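DUF2020 domain-containing protein (Corynebacterium diphtheriae, PDB 3V7B) is of unknown function but belongs to the DUF2020 family of the Mog1p/PsbP clan, with helices packed on an antiparallel sheet. Local coordinates at residues His6-Phe12 / Val73-Pro77. Residues are numbered along the deposited sequence; the frame is centred on the assembly and turned at random.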
loop_
_atom_site.group_PDB
_atom_site.type_symbol
_atom_site.label_atom_id
_atom_site.label_comp_id
_atom_site.label_asym_id
_atom_site.label_seq_id
_atom_site.Cartn_x
_atom_site.Cartn_y
_atom_site.Cartn_z
ATOM N N HIS A 6 -8.056 -12.504 -10.999
ATOM C CA HIS A 6 -8.003 -11.555 -9.882
ATOM C C HIS A 6 -7.380 -10.293 -10.311
ATOM O O HIS A 6 -6.468 -10.277 -11.146
ATOM C CB HIS A 6 -7.158 -12.104 -8.729
ATOM C CG HIS A 6 -7.730 -13.333 -8.132
ATOM N ND1 HIS A 6 -8.883 -13.311 -7.405
ATOM C CD2 HIS A 6 -7.361 -14.680 -8.270
ATOM C CE1 HIS A 6 -9.203 -14.586 -7.049
ATOM N NE2 HIS A 6 -8.268 -15.419 -7.576
ATOM N N ASP A 7 -7.840 -9.229 -9.676
ATOM C CA ASP A 7 -7.310 -7.887 -9.884
ATOM C C ASP A 7 -7.213 -7.502 -11.399
ATOM O O ASP A 7 -6.267 -6.859 -11.833
ATOM C CB ASP A 7 -5.934 -7.759 -9.253
ATOM C CG ASP A 7 -5.903 -8.029 -7.777
ATOM O OD1 ASP A 7 -6.960 -8.175 -7.100
ATOM O OD2 ASP A 7 -4.730 -8.018 -7.274
ATOM N N SER A 8 -8.238 -7.862 -12.156
ATOM C CA SER A 8 -8.284 -7.580 -13.608
ATOM C C SER A 8 -7.004 -8.007 -14.358
ATOM O O SER A 8 -6.598 -7.366 -15.352
ATOM C CB SER A 8 -8.498 -6.049 -13.817
ATOM O OG SER A 8 -9.549 -5.510 -13.030
ATOM N N ALA A 9 -6.372 -9.087 -13.897
ATOM C CA ALA A 9 -5.154 -9.633 -14.472
ATOM C C ALA A 9 -4.068 -8.571 -14.619
ATOM O O ALA A 9 -3.262 -8.647 -15.514
ATOM C CB ALA A 9 -5.465 -10.344 -15.797
ATOM N N LEU A 10 -4.062 -7.554 -13.743
ATOM C CA LEU A 10 -3.026 -6.519 -13.833
ATOM C C LEU A 10 -1.647 -7.111 -13.574
ATOM O O LEU A 10 -1.528 -8.022 -12.758
ATOM C CB LEU A 10 -3.273 -5.356 -12.845
ATOM C CG LEU A 10 -4.455 -4.425 -13.270
ATOM C CD1 LEU A 10 -4.832 -3.432 -12.145
ATOM C CD2 LEU A 10 -4.205 -3.654 -14.563
ATOM N N PRO A 11 -0.596 -6.571 -14.238
ATOM C CA PRO A 11 0.747 -7.094 -14.086
ATOM C C PRO A 11 1.325 -6.752 -12.679
ATOM O O PRO A 11 0.770 -5.900 -11.966
ATOM C CB PRO A 11 1.531 -6.339 -15.135
ATOM C CG PRO A 11 0.792 -5.045 -15.296
ATOM C CD PRO A 11 -0.648 -5.478 -15.217
ATOM N N PHE A 12 2.406 -7.441 -12.323
ATOM C CA PHE A 12 3.074 -7.286 -10.981
ATOM C C PHE A 12 3.406 -5.818 -10.607
ATOM O O PHE A 12 3.450 -5.452 -9.403
ATOM C CB PHE A 12 4.356 -8.112 -10.913
ATOM C CG PHE A 12 5.503 -7.516 -11.644
ATOM C CD1 PHE A 12 5.548 -7.563 -13.059
ATOM C CD2 PHE A 12 6.505 -6.843 -10.983
ATOM C CE1 PHE A 12 6.578 -6.942 -13.744
ATOM C CE2 PHE A 12 7.605 -6.269 -11.688
ATOM C CZ PHE A 12 7.620 -6.313 -13.051
ATOM N N VAL A 73 -3.479 -3.705 -2.213
ATOM C CA VAL A 73 -3.695 -5.104 -1.952
ATOM C C VAL A 73 -3.800 -5.927 -3.248
ATOM O O VAL A 73 -4.597 -5.650 -4.114
ATOM C CB VAL A 73 -4.931 -5.355 -1.051
ATOM C CG1 VAL A 73 -5.072 -6.889 -0.778
ATOM C CG2 VAL A 73 -4.732 -4.613 0.291
ATOM N N ARG A 74 -2.934 -6.937 -3.418
ATOM C CA ARG A 74 -2.844 -7.687 -4.643
ATOM C C ARG A 74 -3.200 -9.151 -4.378
ATOM O O ARG A 74 -2.727 -9.750 -3.445
ATOM C CB ARG A 74 -1.449 -7.685 -5.215
ATOM C CG ARG A 74 -0.985 -6.448 -5.915
ATOM C CD ARG A 74 -1.924 -5.759 -6.800
ATOM N NE ARG A 74 -2.412 -6.636 -7.896
ATOM C CZ ARG A 74 -1.854 -6.802 -9.081
ATOM N NH1 ARG A 74 -0.821 -6.094 -9.442
ATOM N NH2 ARG A 74 -2.393 -7.652 -9.949
ATOM N N HIS A 75 -4.078 -9.686 -5.147
ATOM C CA HIS A 75 -4.296 -11.135 -5.102
ATOM C C HIS A 75 -3.728 -11.673 -6.406
ATOM O O HIS A 75 -4.305 -11.501 -7.520
ATOM C CB HIS A 75 -5.772 -11.461 -4.936
ATOM C CG HIS A 75 -6.317 -11.164 -3.564
ATOM N ND1 HIS A 75 -6.560 -9.877 -3.125
ATOM C CD2 HIS A 75 -6.742 -12.008 -2.546
ATOM C CE1 HIS A 75 -7.044 -9.918 -1.876
ATOM N NE2 HIS A 75 -7.161 -11.223 -1.513
HETATM N N MSE A 76 -2.560 -12.270 -6.317
HETATM C CA MSE A 76 -1.855 -12.777 -7.517
HETATM C C MSE A 76 -2.256 -14.240 -7.807
HETATM O O MSE A 76 -2.777 -14.934 -6.934
HETATM C CB MSE A 76 -0.334 -12.671 -7.377
HETATM C CG MSE A 76 0.198 -11.236 -7.089
HETATM SE SE MSE A 76 -0.494 -9.850 -8.331
HETATM C CE MSE A 76 0.675 -10.253 -9.827
ATOM N N PRO A 77 -2.061 -14.701 -9.064
ATOM C CA PRO A 77 -2.311 -16.121 -9.475
ATOM C C PRO A 77 -1.442 -17.130 -8.795
ATOM O O PRO A 77 -1.771 -18.330 -8.816
ATOM C CB PRO A 77 -1.930 -16.134 -10.968
ATOM C CG PRO A 77 -1.969 -14.739 -11.408
ATOM C CD PRO A 77 -1.649 -13.866 -10.225
HETATM O O HOH W 1 -3.875 -10.438 -10.117
HETATM O O HOH W 2 -6.855 -7.341 -4.549
HETATM O O HOH W 3 0.991 -4.306 -8.429
#
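His6 and His75 bring the two backbones closest, 6.1 Å between their CA atoms, where the N-terminal loop curls past the end of strand 69-75; a water donates to both His6 O and His75 O. Three successive residues, Asp7 to Ala9, in the left-handed helical conformation make a short turn, closed by two i to i+3 bonds (Ala9 N to His6 O, Leu10 N to Asp7 O). Asp7 is the buried hub, its short acidic side chain serving strand and charge together: OD2 accepts hydrogen bonds from the backbone N of His75 (2.8 Å, syn side) and NE of Arg74 (2.8 Å, anti side), each tilted well off the carboxylate plane, on opposite faces. The latter is nearly straight (175°) and part of a salt bridge. In the antiparallel sheet, strand 69-75 lies between 57-61 and 124-130, and the loop meets it where the strand gives way to helix 79-89. Bends at chi2 (-41°) and chi3 (-59°) turn the edge of the Arg74 guanidinium to the loop: besides NE, NH2 reaches Leu10 O at 3.0 Å and NH1 Pro11 O at 3.0 Å, arginine suiting the place by offering all three N-H groups in one plane; both carbonyls are met from above their planes. The selenium of selenomethionine Met76, on a flexible, bent chain, lies over one guanidinium face, offset toward its rim, and Met76 CE lies 4.0 Å from Phe12 CA. Another water bridges Asp7 OD1, Val73 O and His75 ND1; OD1 also accepts from Asp54 N, and Asp54 holds His6 ND1.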